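Local coordinates for malonyl-CoA-[acyl-carrier-protein] transacylase (Coxiella burnetii, PDB 3TQE) that probably transfers the malonyl group from malonyl-CoA to the holo acyl carrier protein, the step that supplies malonyl-ACP for fatty acid synthesis, at residues H241-A244 / N245-R248; L208-P211 / A212-R215. All coordinates share one frame; numbering follows the deposited sequence.

Interaction 1 of 2, residues H241-A244 / N245-R248. With GLY (glycine), chain C.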
ATOM      1  N   HIS A 241     -11.987   9.808   6.289  1.00 14.77           N
ATOM      2  CA  HIS A 241     -12.065  11.251   6.438  1.00 16.10           C
ATOM      3  C   HIS A 241     -12.662  11.884   5.200  1.00 16.47           C
ATOM      4  O   HIS A 241     -12.362  11.487   4.097  1.00 18.20           O
ATOM      5  CB  HIS A 241     -10.686  11.839   6.628  1.00 16.65           C
ATOM      6  CG  HIS A 241     -10.012  11.388   7.874  1.00 17.31           C
ATOM      7  ND1 HIS A 241     -10.561  11.593   9.123  1.00 19.20           N
ATOM      8  CD2 HIS A 241      -8.837  10.751   8.074  1.00 19.56           C
ATOM      9  CE1 HIS A 241      -9.747  11.094  10.040  1.00 19.99           C
ATOM     10  NE2 HIS A 241      -8.691  10.581   9.428  1.00 20.39           N
ATOM     11  N   ASN A 242     -13.488  12.895   5.388  1.00 16.92           N
ATOM     12  CA  ASN A 242     -14.103  13.594   4.266  1.00 18.66           C
ATOM     13  C   ASN A 242     -13.472  14.935   3.964  1.00 18.23           C
ATOM     14  O   ASN A 242     -13.619  15.476   2.870  1.00 20.84           O
ATOM     15  CB  ASN A 242     -15.580  13.798   4.559  1.00 21.15           C
ATOM     16  CG  ASN A 242     -16.344  12.504   4.631  1.00 25.84           C
ATOM     17  OD1 ASN A 242     -17.227  12.328   5.488  1.00 34.25           O
ATOM     18  ND2 ASN A 242     -16.037  11.598   3.733  1.00 29.27           N
ATOM     19  N   GLU A 243     -12.800  15.519   4.943  1.00 17.13           N
ATOM     20  CA  GLU A 243     -12.302  16.869   4.827  1.00 18.40           C
ATOM     21  C   GLU A 243     -10.915  16.904   4.229  1.00 16.03           C
ATOM     22  O   GLU A 243     -10.063  16.158   4.682  1.00 15.13           O
ATOM     23  CB  GLU A 243     -12.244  17.459   6.225  1.00 20.22           C
ATOM     24  CG  GLU A 243     -13.513  17.275   7.018  1.00 27.07           C
ATOM     25  CD  GLU A 243     -13.594  15.986   7.940  1.00 31.04           C
ATOM     26  OE1 GLU A 243     -12.919  14.873   7.775  1.00 28.32           O
ATOM     27  OE2 GLU A 243     -14.449  16.121   8.858  1.00 36.86           O
ATOM     28  N   ALA A 244     -10.675  17.764   3.251  1.00 15.96           N
ATOM     29  CA  ALA A 244      -9.410  17.781   2.531  1.00 15.06           C
ATOM     30  C   ALA A 244      -8.226  17.921   3.439  1.00 14.90           C
ATOM     31  O   ALA A 244      -7.252  17.183   3.298  1.00 14.00           O
ATOM     32  CB  ALA A 244      -9.388  18.854   1.480  1.00 16.78           C
ATOM     33  N   ASN A 245      -8.273  18.851   4.381  1.00 14.82           N
ATOM     34  CA  ASN A 245      -7.081  19.067   5.192  1.00 14.52           C
ATOM     35  C   ASN A 245      -6.840  17.936   6.167  1.00 13.68           C
ATOM     36  O   ASN A 245      -5.714  17.684   6.578  1.00 14.15           O
ATOM     37  CB  ASN A 245      -7.141  20.398   5.919  1.00 14.87           C
ATOM     38  CG  ASN A 245      -6.834  21.550   5.020  1.00 16.68           C
ATOM     39  OD1 ASN A 245      -6.012  21.444   4.102  1.00 19.23           O
ATOM     40  ND2 ASN A 245      -7.442  22.686   5.317  1.00 20.21           N
ATOM     41  N   ILE A 246      -7.898  17.232   6.538  1.00 13.22           N
ATOM     42  CA  ILE A 246      -7.745  16.078   7.405  1.00 13.98           C
ATOM     43  C   ILE A 246      -7.126  14.934   6.599  1.00 13.44           C
ATOM     44  O   ILE A 246      -6.252  14.234   7.084  1.00 13.28           O
ATOM     45  CB  ILE A 246      -9.082  15.671   8.051  1.00 14.54           C
ATOM     46  CG1 ILE A 246      -9.699  16.835   8.818  1.00 16.62           C
ATOM     47  CG2 ILE A 246      -8.900  14.508   8.986  1.00 16.72           C
ATOM     48  CD1 ILE A 246      -8.834  17.434   9.847  1.00 17.97           C
ATOM     49  N   ILE A 247      -7.555  14.770   5.354  1.00 13.30           N
ATOM     50  CA  ILE A 247      -6.908  13.815   4.474  1.00 13.14           C
ATOM     51  C   ILE A 247      -5.441  14.164   4.279  1.00 12.89           C
ATOM     52  O   ILE A 247      -4.584  13.281   4.355  1.00 13.47           O
ATOM     53  CB  ILE A 247      -7.665  13.731   3.141  1.00 12.39           C
ATOM     54  CG1 ILE A 247      -9.036  13.140   3.373  1.00 13.82           C
ATOM     55  CG2 ILE A 247      -6.852  12.895   2.120  1.00 14.38           C
ATOM     56  CD1 ILE A 247      -9.974  13.238   2.178  1.00 15.87           C
ATOM     57  N   ARG A 248      -5.129  15.439   4.050  1.00 13.62           N
ATOM     58  CA  ARG A 248      -3.732  15.829   3.933  1.00 14.20           C
ATOM     59  C   ARG A 248      -2.963  15.433   5.170  1.00 14.19           C
ATOM     60  O   ARG A 248      -1.878  14.876   5.079  1.00 14.50           O
ATOM     61  CB  ARG A 248      -3.583  17.325   3.742  1.00 15.73           C
ATOM     62  CG  ARG A 248      -4.089  17.833   2.428  1.00 16.05           C
ATOM     63  CD  ARG A 248      -3.763  19.312   2.225  1.00 17.58           C
ATOM     64  NE  ARG A 248      -4.176  19.667   0.872  1.00 15.87           N
ATOM     65  CZ  ARG A 248      -5.364  20.167   0.541  1.00 16.28           C
ATOM     66  NH1 ARG A 248      -6.268  20.479   1.467  1.00 16.78           N
ATOM     67  NH2 ARG A 248      -5.647  20.390  -0.719  1.00 19.00           N
TER
HETATM   68  N   GLY C 315     -10.732  20.878  -2.494  1.00 33.12           N
HETATM   69  CA  GLY C 315     -10.386  21.513  -1.182  1.00 32.43           C
HETATM   70  C   GLY C 315      -8.902  21.430  -0.916  1.00 31.62           C
HETATM   71  O   GLY C 315      -8.175  20.893  -1.779  1.00 29.81           O
HETATM   72  OXT GLY C 315      -8.415  21.877   0.162  1.00 30.48           O
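Glu243 O, on the N-cap residue, accepts the backbone N-H of Ile247 at 2.9 Å and, more weakly, that of Ile246, and one residue further on Ala244 O takes the N-H of Arg248, so the chain passes from loop to helix within these eight residues. Before this first turn, His241 offers one ring face to Ile246. The methyl CG2 of Ile246 sits 3.5 Å from the centroid of the His241 ring in a CH-pi contact, 17° off the ring normal and displaced toward the ND1-CG side of the rim. With its first torsion placing CG1 beside the backbone N (chi1 -56°), Ile246 sends CG2 to the histidine and CG1 to the glutamate, where it lies 3.7 Å from Glu243 CB. The far end of the imidazole is tied down too, since His241 NE2 bonds to Asp237. Glu243 bends at its second torsion, which brings OE1 back over Asn242 N; the backbone N-H of Asn242 meets OE1 of Glu243 from above the carboxylate plane at 3.2 Å. This is the N-terminal end of helix 244-254, and because the Glu243 side chain bonds back to Asn242 N and not to the helix N-H groups, no capping box is formed. Ile247, buried, touches Pro228 and His234, and its CD1 lies 3.5 Å from His241 O. On another side of the turn Arg248, extended from CG to NE, holds a bound glycine end-on by its carboxylate. NH1 donates to OXT of that glycine and NH2 to its O, at 2.8 Å for the latter, with the carboxylate carbon in the guanidinium plane. NH1 also donates to Asn245 OD1 at 2.8 Å, from above the amide's carbonyl plane, while NE and NH2 are engaged by the carbonyls of Ile220 and Ile223. Ala244 CB packs 3.4 Å from the glycine OXT.

Interaction 2 of 2, residues L208-P211 / A212-R215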
ATOM      1  N   LEU A 208      12.286   8.666  11.137  1.00 16.85           N
ATOM      2  CA  LEU A 208      13.322   9.003  10.172  1.00 16.96           C
ATOM      3  C   LEU A 208      12.783   9.560   8.871  1.00 16.25           C
ATOM      4  O   LEU A 208      13.519  10.167   8.112  1.00 16.29           O
ATOM      5  CB  LEU A 208      14.201   7.805   9.866  1.00 17.23           C
ATOM      6  CG  LEU A 208      14.950   7.272  11.077  1.00 17.27           C
ATOM      7  CD1 LEU A 208      15.791   6.116  10.620  1.00 19.06           C
ATOM      8  CD2 LEU A 208      15.799   8.375  11.718  1.00 19.33           C
HETATM    9  N   MSE A 209      11.492   9.362   8.618  1.00 14.05           N
HETATM   10  CA  MSE A 209      10.877   9.922   7.443  1.00 14.25           C
HETATM   11  C   MSE A 209      10.444  11.363   7.635  1.00 13.86           C
HETATM   12  O   MSE A 209       9.930  11.968   6.704  1.00 14.27           O
HETATM   13  CB  MSE A 209       9.675   9.086   7.047  1.00 14.12           C
HETATM   14  CG  MSE A 209       9.978   7.768   6.449  1.00 16.89           C
HETATM   15 SE   MSE A 209      11.035   7.809   4.807  1.00 18.12          SE
HETATM   16  CE  MSE A 209      12.746   7.406   5.598  1.00 19.18           C
ATOM     17  N   GLN A 210      10.654  11.947   8.817  1.00 14.29           N
ATOM     18  CA  GLN A 210      10.158  13.285   9.019  1.00 15.78           C
ATOM     19  C   GLN A 210      10.657  14.295   7.960  1.00 15.81           C
ATOM     20  O   GLN A 210       9.891  15.128   7.516  1.00 16.18           O
ATOM     21  CB  GLN A 210      10.460  13.781  10.421  1.00 17.18           C
ATOM     22  CG  GLN A 210       9.766  15.089  10.745  1.00 19.92           C
ATOM     23  CD  GLN A 210       8.245  14.991  10.759  1.00 22.80           C
ATOM     24  OE1 GLN A 210       7.673  14.094  11.371  1.00 26.64           O
ATOM     25  NE2 GLN A 210       7.584  15.927  10.071  1.00 28.13           N
ATOM     26  N   PRO A 211      11.915  14.211   7.525  1.00 16.45           N
ATOM     27  CA  PRO A 211      12.330  15.180   6.508  1.00 17.63           C
ATOM     28  C   PRO A 211      11.534  15.042   5.223  1.00 16.78           C
ATOM     29  O   PRO A 211      11.241  16.027   4.557  1.00 18.10           O
ATOM     30  CB  PRO A 211      13.789  14.814   6.262  1.00 18.76           C
ATOM     31  CG  PRO A 211      14.217  14.157   7.517  1.00 19.58           C
ATOM     32  CD  PRO A 211      13.049  13.421   8.035  1.00 17.63           C
ATOM     33  N   ALA A 212      11.190  13.812   4.866  1.00 14.67           N
ATOM     34  CA  ALA A 212      10.375  13.570   3.689  1.00 13.90           C
ATOM     35  C   ALA A 212       8.963  14.069   3.892  1.00 14.46           C
ATOM     36  O   ALA A 212       8.363  14.613   2.980  1.00 14.94           O
ATOM     37  CB  ALA A 212      10.355  12.091   3.382  1.00 14.30           C
ATOM     38  N   ALA A 213       8.434  13.869   5.078  1.00 15.07           N
ATOM     39  CA  ALA A 213       7.095  14.304   5.394  1.00 15.52           C
ATOM     40  C   ALA A 213       7.009  15.823   5.267  1.00 16.06           C
ATOM     41  O   ALA A 213       6.031  16.360   4.754  1.00 16.80           O
ATOM     42  CB  ALA A 213       6.714  13.872   6.771  1.00 16.63           C
ATOM     43  N   ASP A 214       8.031  16.518   5.745  1.00 17.02           N
ATOM     44  CA  ASP A 214       8.034  17.964   5.670  1.00 18.60           C
ATOM     45  C   ASP A 214       8.003  18.432   4.229  1.00 18.42           C
ATOM     46  O   ASP A 214       7.312  19.393   3.900  1.00 19.99           O
ATOM     47  CB  ASP A 214       9.247  18.537   6.365  1.00 20.24           C
ATOM     48  CG  ASP A 214       9.217  18.324   7.883  1.00 24.38           C
ATOM     49  OD1 ASP A 214       8.152  17.996   8.442  1.00 29.01           O
ATOM     50  OD2 ASP A 214      10.287  18.484   8.512  1.00 30.57           O
ATOM     51  N   ARG A 215       8.736  17.752   3.368  1.00 15.85           N
ATOM     52  CA  ARG A 215       8.771  18.105   1.963  1.00 15.88           C
ATOM     53  C   ARG A 215       7.460  17.770   1.293  1.00 15.56           C
ATOM     54  O   ARG A 215       6.901  18.583   0.544  1.00 16.17           O
ATOM     55  CB  ARG A 215       9.928  17.423   1.268  1.00 15.77           C
ATOM     56  CG  ARG A 215      11.258  17.923   1.762  1.00 18.54           C
ATOM     57  CD  ARG A 215      12.366  17.108   1.192  1.00 21.21           C
ATOM     58  NE  ARG A 215      12.631  17.434  -0.199  1.00 22.23           N
ATOM     59  CZ  ARG A 215      13.462  16.762  -0.993  1.00 22.41           C
ATOM     60  NH1 ARG A 215      14.105  15.683  -0.552  1.00 21.58           N
ATOM     61  NH2 ARG A 215      13.645  17.176  -2.249  1.00 24.75           N
TER
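The amide of Gln210 and the carboxylate of Asp214 meet without stacking: their planes are 48° apart and the two side chains cross at about a right angle. At the amide's edge, NE2 of Gln210 donates to OD1 of Asp214 at 2.7 Å, with the acceptor in the amide plane. At the carboxylate the donor lies above the plane, 38° out of it. Gln210 gets there by a bend: CG leaves anti to the backbone N (chi1 -171°), and the turn at the second torsion folds the amide back over the next turn of the helix. Beneath this side-chain bridge the backbone repeats the i to i+4 spacing, for Asp214 N bonds to Gln210 O at 2.9 Å. One residue back, Met209 O accepts Ala213 N and, weakly, Ala212 N, where 3-10 geometry gives way to helix 210-220. Pro211, with no N-H of its own, fits at this early position and still accepts from Arg215 N, at a longer 3.3 Å. Met209 (a selenomethionine) and Ala212 pack on helix 111-128; further along, Arg215 makes a salt bridge to Glu127 of the same helix. Asp214 lies one turn into helix 210-220, and its short bond from the neutral glutamine N-H would probably offset part of the carboxylate's charge and the closeness of Gln210 O, 3.3 Å from Asp214 CG.

The two contacts follow one another along the chain: interaction 2 starts helix 210-220, interaction 1 starts helix 244-254, the next helix, and a loop, 221-243, joins the two helices. Their centres lie 19 Å apart and their nearest atoms about 8 Å, so they do not touch, yet both belong to the acyl transferase domain. Arg248 joins the start of the second helix to the end of the first, at Ile220, and to the loop just after it. Their surroundings differ. Interaction 2 places the side chain of Met209 about 6 Å from that of His205, a predicted active-site residue, whereas interaction 1 lies at the surface with a separate bound glycine.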